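Putative alpha-L-fucosidase (Bacteroides thetaiotaomicron, PDB 3EYP) probably hydrolyses alpha-L-fucosyl linkages as a family 29 glycoside hydrolase, a TIM-barrel glycosidase that here also carries an F5/8 type C domain. Local coordinates at residues Phe28-Phe33 / Thr46-Pro51; Val37-Gly42 / Lys76-Phe81; Lys159-Trp164 / Gln189-Ile194. All coordinates share one frame; numbering follows the deposited sequence.

Interaction 1. Residues Phe28-Phe33 / Thr46-Pro51; sequences FGINTF and TAIFNP
F28 and F49 both carry CG anti to the backbone N, chi1 -179° in each, while F33 has CG anti to its carbonyl carbon; from two bends of the long loop that leaves TIM-barrel strand 22-26, the three rings converge in an aromatic cluster. F49 sits in the middle. Its edge is turned to the face of F28 in an offset edge-to-face pair, planes at 62°, with F49 CZ reaching F28 CE2 at 3.7 Å. On F33 the approach is oblique, CE2 meeting F49 CD1 at 3.6 Å, and F81 adds a further ring to F49. P51 wedges between the rings as a compact, rigid filler: its CD lies above one face of F49, offset toward the rim, and is 3.7 Å from F33 CZ, while its CB stands at the edge of F28.

Aliphatic branches extend the packing. I30 and I48 cross at about a right angle, CG1 to CG1 3.8 Å, and I48 CG1 also touches F33 CB; isoleucine suits both places because its longer, apolar CG1-CD1 branch reaches the facing chain. I30 CD1 goes on to the CA of T46, a residue whose OG1 is hydrogen-bonded to N95 O.

The first bend is shaped by G29, whose backbone angles, phi at 170°, are readily adopted only without a CB. G29 N donates to T32 OG1, and G29 O accepts from T32 N, while I30 O accepts from F33 N. This turn presents F33 so that its ring lies beneath the other backbone, with N50 N standing 3.7 Å above the ring plane, over its centre.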
# COMPACT_ATOMS: atom_id res chain seq x y z
N PHE A 28 -14.79 -0.78 10.56
CA PHE A 28 -16.08 -0.35 11.12
C PHE A 28 -17.06 -1.52 11.07
O PHE A 28 -17.14 -2.30 10.09
CB PHE A 28 -16.58 0.83 10.31
CG PHE A 28 -17.91 1.42 10.77
CD1 PHE A 28 -18.01 2.08 12.01
CD2 PHE A 28 -18.98 1.47 9.88
CE1 PHE A 28 -19.19 2.70 12.39
CE2 PHE A 28 -20.20 2.08 10.24
CZ PHE A 28 -20.32 2.68 11.48
N GLY A 29 -17.78 -1.63 12.15
CA GLY A 29 -18.81 -2.65 12.24
C GLY A 29 -19.39 -2.78 13.62
O GLY A 29 -19.41 -1.86 14.41
N ILE A 30 -19.83 -4.00 13.90
CA ILE A 30 -20.51 -4.26 15.17
C ILE A 30 -19.52 -4.11 16.34
O ILE A 30 -19.88 -3.67 17.43
CB ILE A 30 -21.27 -5.65 15.14
CG1 ILE A 30 -22.24 -5.74 16.32
CG2 ILE A 30 -20.30 -6.84 15.09
CD1 ILE A 30 -23.29 -6.82 16.06
N ASN A 31 -18.28 -4.47 16.10
CA ASN A 31 -17.25 -4.32 17.18
C ASN A 31 -17.19 -2.91 17.78
O ASN A 31 -16.91 -2.70 18.97
CB ASN A 31 -15.82 -4.65 16.71
CG ASN A 31 -15.57 -6.10 16.37
OD1 ASN A 31 -16.37 -6.98 16.60
ND2 ASN A 31 -14.37 -6.36 15.84
N THR A 32 -17.45 -1.94 16.93
CA THR A 32 -17.35 -0.55 17.24
C THR A 32 -18.37 -0.17 18.33
O THR A 32 -18.18 0.80 19.03
CB THR A 32 -17.70 0.35 16.00
OG1 THR A 32 -16.90 -0.04 14.87
CG2 THR A 32 -17.49 1.85 16.29
N PHE A 33 -19.41 -0.96 18.40
CA PHE A 33 -20.56 -0.65 19.31
C PHE A 33 -20.48 -1.48 20.56
O PHE A 33 -21.32 -1.34 21.50
CB PHE A 33 -21.87 -0.81 18.59
CG PHE A 33 -22.05 0.23 17.56
CD1 PHE A 33 -22.56 1.44 17.88
CD2 PHE A 33 -21.48 0.06 16.30
CE1 PHE A 33 -22.63 2.46 16.93
CE2 PHE A 33 -21.55 1.06 15.36
CZ PHE A 33 -22.08 2.24 15.68
N THR A 46 -27.18 -8.04 16.84
CA THR A 46 -27.22 -7.07 15.73
C THR A 46 -27.84 -5.76 16.09
O THR A 46 -27.49 -4.72 15.48
CB THR A 46 -27.98 -7.59 14.50
OG1 THR A 46 -29.32 -7.91 14.88
CG2 THR A 46 -27.29 -8.83 13.91
N ALA A 47 -28.77 -5.80 17.06
CA ALA A 47 -29.48 -4.60 17.51
C ALA A 47 -28.53 -3.44 17.89
O ALA A 47 -28.86 -2.26 17.75
CB ALA A 47 -30.37 -4.89 18.74
N ILE A 48 -27.37 -3.79 18.45
CA ILE A 48 -26.44 -2.77 18.97
C ILE A 48 -25.81 -1.90 17.90
O ILE A 48 -25.25 -0.85 18.21
CB ILE A 48 -25.29 -3.34 19.88
CG1 ILE A 48 -24.21 -4.08 19.05
CG2 ILE A 48 -25.83 -4.30 20.94
CD1 ILE A 48 -22.93 -4.49 19.94
N PHE A 49 -25.91 -2.30 16.64
CA PHE A 49 -25.30 -1.53 15.57
C PHE A 49 -26.21 -0.38 15.25
O PHE A 49 -27.29 -0.51 14.71
CB PHE A 49 -25.00 -2.38 14.32
CG PHE A 49 -24.33 -1.61 13.21
CD1 PHE A 49 -22.95 -1.46 13.18
CD2 PHE A 49 -25.07 -0.98 12.22
CE1 PHE A 49 -22.29 -0.77 12.18
CE2 PHE A 49 -24.41 -0.25 11.20
CZ PHE A 49 -23.02 -0.17 11.17
N ASN A 50 -25.71 0.80 15.55
CA ASN A 50 -26.50 1.97 15.52
C ASN A 50 -25.74 3.29 15.45
O ASN A 50 -25.85 4.10 16.36
CB ASN A 50 -27.37 1.98 16.80
CG ASN A 50 -28.53 2.89 16.68
OD1 ASN A 50 -28.99 3.18 15.57
ND2 ASN A 50 -29.03 3.35 17.81
N PRO A 51 -25.04 3.55 14.34
CA PRO A 51 -24.36 4.85 14.19
C PRO A 51 -25.34 5.98 14.10
O PRO A 51 -26.39 5.82 13.55
CB PRO A 51 -23.59 4.70 12.91
CG PRO A 51 -24.29 3.57 12.15
CD PRO A 51 -24.78 2.64 13.20

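Interaction 2. Residues Val37-Gly42 / Lys76-Phe81. With GOL (glycerol), chain D.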
# COMPACT_ATOMS: atom_id res chain seq x y z
N VAL A 37 -13.68 -3.78 21.95
CA VAL A 37 -13.56 -4.99 21.10
C VAL A 37 -12.90 -4.73 19.76
O VAL A 37 -13.34 -3.86 18.99
CB VAL A 37 -14.93 -5.72 20.93
CG1 VAL A 37 -14.81 -6.87 19.99
CG2 VAL A 37 -15.48 -6.16 22.28
N ASN A 38 -11.85 -5.49 19.50
CA ASN A 38 -11.20 -5.51 18.21
C ASN A 38 -11.36 -6.72 17.37
O ASN A 38 -11.16 -6.72 16.18
CB ASN A 38 -9.70 -5.20 18.38
CG ASN A 38 -9.44 -3.80 18.86
OD1 ASN A 38 -9.91 -2.80 18.28
ND2 ASN A 38 -8.66 -3.70 19.94
N GLU A 39 -11.71 -7.78 18.06
CA GLU A 39 -11.97 -9.05 17.51
C GLU A 39 -13.23 -9.61 18.16
O GLU A 39 -13.20 -10.08 19.28
CB GLU A 39 -10.79 -10.03 17.76
CG GLU A 39 -9.53 -9.66 17.05
CD GLU A 39 -9.61 -9.83 15.53
OE1 GLU A 39 -10.55 -10.49 15.01
OE2 GLU A 39 -8.67 -9.32 14.84
N GLY A 40 -14.31 -9.52 17.43
CA GLY A 40 -15.63 -9.89 17.92
C GLY A 40 -15.92 -11.38 17.76
O GLY A 40 -15.36 -12.06 16.91
N ASP A 41 -16.80 -11.88 18.60
CA ASP A 41 -17.05 -13.33 18.73
C ASP A 41 -18.20 -13.87 17.88
O ASP A 41 -18.43 -15.08 17.80
CB ASP A 41 -17.13 -13.78 20.19
CG ASP A 41 -18.30 -13.18 20.96
OD1 ASP A 41 -19.14 -12.43 20.41
OD2 ASP A 41 -18.35 -13.44 22.19
N GLY A 42 -18.90 -12.99 17.20
CA GLY A 42 -20.06 -13.41 16.43
C GLY A 42 -21.34 -13.52 17.27
O GLY A 42 -22.42 -13.93 16.77
N LYS A 76 -17.30 -7.04 6.09
CA LYS A 76 -17.52 -8.13 7.06
C LYS A 76 -16.18 -8.53 7.67
O LYS A 76 -15.26 -8.94 7.00
CB LYS A 76 -18.21 -9.35 6.46
CG LYS A 76 -18.64 -10.46 7.52
CD LYS A 76 -18.82 -11.81 6.85
CE LYS A 76 -17.40 -12.52 6.67
NZ LYS A 76 -17.53 -13.75 5.94
N HIS A 77 -16.08 -8.31 8.95
CA HIS A 77 -14.90 -8.76 9.73
C HIS A 77 -15.15 -10.15 10.26
O HIS A 77 -16.20 -10.74 9.99
CB HIS A 77 -14.52 -7.76 10.79
CG HIS A 77 -13.05 -7.74 11.14
ND1 HIS A 77 -12.56 -8.23 12.34
CD2 HIS A 77 -11.97 -7.28 10.45
CE1 HIS A 77 -11.24 -8.06 12.37
NE2 HIS A 77 -10.86 -7.46 11.25
N ALA A 78 -14.18 -10.70 10.99
CA ALA A 78 -14.30 -12.10 11.42
C ALA A 78 -15.54 -12.38 12.33
O ALA A 78 -15.99 -13.53 12.49
CB ALA A 78 -12.97 -12.62 12.09
N ASP A 79 -16.05 -11.33 12.92
CA ASP A 79 -17.23 -11.42 13.81
C ASP A 79 -18.46 -11.90 12.98
O ASP A 79 -19.45 -12.41 13.51
CB ASP A 79 -17.49 -10.10 14.54
CG ASP A 79 -17.53 -8.93 13.60
OD1 ASP A 79 -18.56 -8.81 12.88
OD2 ASP A 79 -16.55 -8.16 13.53
N GLY A 80 -18.33 -11.68 11.67
CA GLY A 80 -19.28 -12.12 10.67
C GLY A 80 -20.46 -11.17 10.42
O GLY A 80 -21.36 -11.49 9.66
N PHE A 81 -20.45 -10.03 11.09
CA PHE A 81 -21.54 -9.01 10.91
C PHE A 81 -21.36 -8.32 9.58
O PHE A 81 -20.34 -7.73 9.35
CB PHE A 81 -21.59 -8.02 12.05
CG PHE A 81 -22.69 -6.97 11.93
CD1 PHE A 81 -24.01 -7.26 12.31
CD2 PHE A 81 -22.39 -5.69 11.49
CE1 PHE A 81 -24.98 -6.30 12.23
CE2 PHE A 81 -23.38 -4.70 11.39
CZ PHE A 81 -24.67 -4.98 11.80
C1 GOL D . -5.83 -6.39 10.18
O1 GOL D . -5.87 -7.68 9.61
C2 GOL D . -7.13 -6.19 10.91
O2 GOL D . -8.19 -6.77 10.16
C3 GOL D . -6.96 -6.81 12.27
O3 GOL D . -8.16 -7.33 12.72
O HOH W 1 -14.33 -8.94 14.61
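Loops at the carboxy-terminal end of the barrel strands, where TIM-barrel glycosidases bind their substrates, bring E39 and H77 together around a glycerol, probably from the crystallisation liquor, held in a way consistent with a sugar pocket. Glycerol O3 donates to E39 OE2 at 3.0 Å. The H77 ring presents NE2 to glycerol O2, also at 3.0 Å and nearly straight at 167°, and H27 and D166 bond the same molecule. E39 OE1 lies at the edge of the imidazole, 3.7 Å from H77 CE1, and forms a salt bridge with R129.

One water ties the loops together. It accepts from G40 N, donates to D79 OD2 at 2.6 Å, and bonds H77 ND1 at 3.0 Å in the plane of the ring; histidine suits the place because its two nitrogens serve water and ligand at once. A leucine in place of H77 would take away the ring nitrogens, so the water would probably lose one of its three partners and glycerol O2 its bond to NE2.

D79 sets CG between its backbone N and carbonyl carbon (chi1 51°), which lets OD1 accept from F81 N at 2.9 Å in an Asx turn. Glycine fits the facing loop: a CB on G40 would collide with D79 CB; at G42 the positive phi would press one against the preceding carbonyl O, and its bare CA comes within 3.1 Å of D79 O in a CA-H...O contact.

These loops follow adjacent parallel strands, 22-26 and 70-76; the H77 ring meets Y123 of strand 119-124, and the K76 side chain reaches helix 139-155.

Interaction 3. Residues Lys159-Trp164 / Gln189-Ile194; sequences KIWETW and QPDCVI
K159 stretches its extended side chain, CG anti to the backbone N, toward D191 and opens the contact between two successive parallel strands of a beta-alpha-beta crossover in the TIM barrel. Its NZ forms a salt bridge with D191 OD2 at 2.8 Å, met on the anti side and 32° out of the carboxylate plane. Lysine suits this exposed end, since its methylenes also serve: CD lies over one face of the W161 ring.

I160 next gives its backbone N to Q189 OE1 at 3.0 Å, with the N-H pointing almost straight at the oxygen (172°) but coming from above the amide plane. Q189 NE2 is bonded to M154 O and G158 O, and this fixes which way round the amide sits. The I160 side chain packs CG1 against that amide, 3.8 Å from Q189 NE2, while CG2 lies 3.9 Å from C192 SG.

At W161 the backbone pairing begins, O accepting from V193 N at 3.1 Å and from R20 as well. E162 pairs with V193, their side chains on the same face of the sheet; E162 CA makes a CA-H...O contact with V193 O, and E162 OE1 forms a salt bridge with R20. T163 N then donates to V193 O at 2.9 Å. T163 and I194 share the other face. There T163 OG1, buried and without a polar partner, rests 3.3 Å from C192 SG; the compact thiol fits between the T163 side chain and I160 CG2.

Strand 162-164 lies between 193-195 and 119-124, with E162 and I122 bonded through their backbones. Helix 175-188 packs V185 against T163 and C192, while helix 12-20 places W17 against E162 and V193 on the other face.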
# COMPACT_ATOMS: atom_id res chain seq x y z
N LYS A 159 -17.77 -0.41 -9.40
CA LYS A 159 -16.44 -0.97 -9.78
C LYS A 159 -15.65 -1.15 -8.51
O LYS A 159 -15.63 -0.25 -7.66
CB LYS A 159 -15.62 -0.04 -10.70
CG LYS A 159 -14.33 -0.73 -11.19
CD LYS A 159 -13.62 0.01 -12.33
CE LYS A 159 -12.58 -0.88 -12.93
NZ LYS A 159 -11.97 -0.29 -14.11
N ILE A 160 -15.06 -2.31 -8.38
CA ILE A 160 -14.31 -2.68 -7.18
C ILE A 160 -12.82 -2.85 -7.58
O ILE A 160 -12.49 -3.64 -8.49
CB ILE A 160 -14.87 -3.97 -6.53
CG1 ILE A 160 -16.38 -3.90 -6.17
CG2 ILE A 160 -14.03 -4.40 -5.22
CD1 ILE A 160 -16.78 -2.93 -5.12
N TRP A 161 -11.94 -2.11 -6.88
CA TRP A 161 -10.51 -2.06 -7.25
C TRP A 161 -9.56 -2.85 -6.34
O TRP A 161 -8.39 -3.06 -6.67
CB TRP A 161 -10.03 -0.61 -7.31
CG TRP A 161 -10.68 0.26 -8.31
CD1 TRP A 161 -11.83 0.98 -8.14
CD2 TRP A 161 -10.15 0.60 -9.58
NE1 TRP A 161 -12.06 1.73 -9.27
CE2 TRP A 161 -11.04 1.51 -10.17
CE3 TRP A 161 -9.00 0.22 -10.29
CZ2 TRP A 161 -10.83 2.04 -11.44
CZ3 TRP A 161 -8.80 0.74 -11.56
CH2 TRP A 161 -9.71 1.63 -12.12
N GLU A 162 -10.08 -3.28 -5.22
CA GLU A 162 -9.36 -4.24 -4.34
C GLU A 162 -10.30 -5.10 -3.55
O GLU A 162 -11.31 -4.62 -3.03
CB GLU A 162 -8.43 -3.52 -3.37
CG GLU A 162 -7.44 -4.43 -2.66
CD GLU A 162 -6.07 -3.80 -2.42
OE1 GLU A 162 -5.73 -2.82 -3.14
OE2 GLU A 162 -5.37 -4.27 -1.46
N THR A 163 -9.95 -6.38 -3.48
CA THR A 163 -10.61 -7.35 -2.56
C THR A 163 -9.54 -7.85 -1.64
O THR A 163 -8.46 -8.23 -2.08
CB THR A 163 -11.27 -8.52 -3.33
OG1 THR A 163 -12.38 -8.04 -4.08
CG2 THR A 163 -11.78 -9.60 -2.43
N TRP A 164 -9.83 -7.80 -0.35
CA TRP A 164 -8.84 -8.12 0.70
C TRP A 164 -9.23 -9.38 1.42
O TRP A 164 -10.33 -9.47 2.02
CB TRP A 164 -8.76 -7.00 1.70
CG TRP A 164 -7.43 -6.52 2.10
CD1 TRP A 164 -6.63 -5.66 1.42
CD2 TRP A 164 -6.76 -6.81 3.32
NE1 TRP A 164 -5.47 -5.44 2.12
CE2 TRP A 164 -5.54 -6.10 3.31
CE3 TRP A 164 -7.07 -7.60 4.43
CZ2 TRP A 164 -4.63 -6.15 4.37
CZ3 TRP A 164 -6.15 -7.65 5.47
CH2 TRP A 164 -4.96 -6.91 5.43
N GLN A 189 -15.02 -8.39 -11.90
CA GLN A 189 -14.20 -7.19 -11.61
C GLN A 189 -12.76 -7.35 -12.14
O GLN A 189 -11.80 -7.54 -11.36
CB GLN A 189 -14.17 -6.97 -10.10
CG GLN A 189 -15.56 -6.64 -9.47
CD GLN A 189 -16.10 -5.29 -9.90
OE1 GLN A 189 -15.36 -4.44 -10.43
NE2 GLN A 189 -17.41 -5.03 -9.62
N PRO A 190 -12.59 -7.26 -13.45
CA PRO A 190 -11.28 -7.66 -13.96
C PRO A 190 -10.12 -6.74 -13.51
O PRO A 190 -8.97 -7.12 -13.56
CB PRO A 190 -11.47 -7.69 -15.49
CG PRO A 190 -12.82 -7.12 -15.76
CD PRO A 190 -13.59 -7.03 -14.51
N ASP A 191 -10.42 -5.56 -13.01
CA ASP A 191 -9.36 -4.65 -12.59
C ASP A 191 -9.10 -4.75 -11.08
O ASP A 191 -8.28 -4.02 -10.50
CB ASP A 191 -9.69 -3.21 -12.95
CG ASP A 191 -9.46 -2.90 -14.44
OD1 ASP A 191 -8.99 -3.78 -15.20
OD2 ASP A 191 -9.74 -1.76 -14.83
N CYS A 192 -9.78 -5.69 -10.46
CA CYS A 192 -9.72 -5.83 -9.01
C CYS A 192 -8.45 -6.57 -8.56
O CYS A 192 -8.19 -7.70 -8.89
CB CYS A 192 -10.95 -6.53 -8.43
SG CYS A 192 -10.96 -6.48 -6.57
N VAL A 193 -7.70 -5.87 -7.76
CA VAL A 193 -6.45 -6.37 -7.15
C VAL A 193 -6.81 -7.18 -5.93
O VAL A 193 -7.60 -6.76 -5.07
CB VAL A 193 -5.55 -5.20 -6.67
CG1 VAL A 193 -4.42 -5.70 -5.86
CG2 VAL A 193 -5.03 -4.36 -7.81
N ILE A 194 -6.25 -8.37 -5.86
CA ILE A 194 -6.45 -9.26 -4.72
C ILE A 194 -5.27 -9.29 -3.74
O ILE A 194 -4.15 -9.64 -4.12
CB ILE A 194 -6.78 -10.65 -5.16
CG1 ILE A 194 -8.10 -10.68 -5.94
CG2 ILE A 194 -6.79 -11.61 -3.94
CD1 ILE A 194 -8.31 -12.05 -6.66

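Interactions 1 and 2 are neighbours, their centres about 10 Å apart, and their segments alternate along the chain. They touch through the 28-33 bend: I30 CG2 lies 3.4 Å from D79 OD1, and N31 packs against N38, G40 and D79. The aromatic cluster therefore borders the loops that hold the glycerol. Interaction 3 stands apart, its centre about 23 Å from that of interaction 2, with nearest atoms about 7 Å apart, and about 26 Å from that of interaction 1. The pocket relates it to interaction 2: strand 162-164 leads toward D166, which binds the same glycerol as E39 and H77.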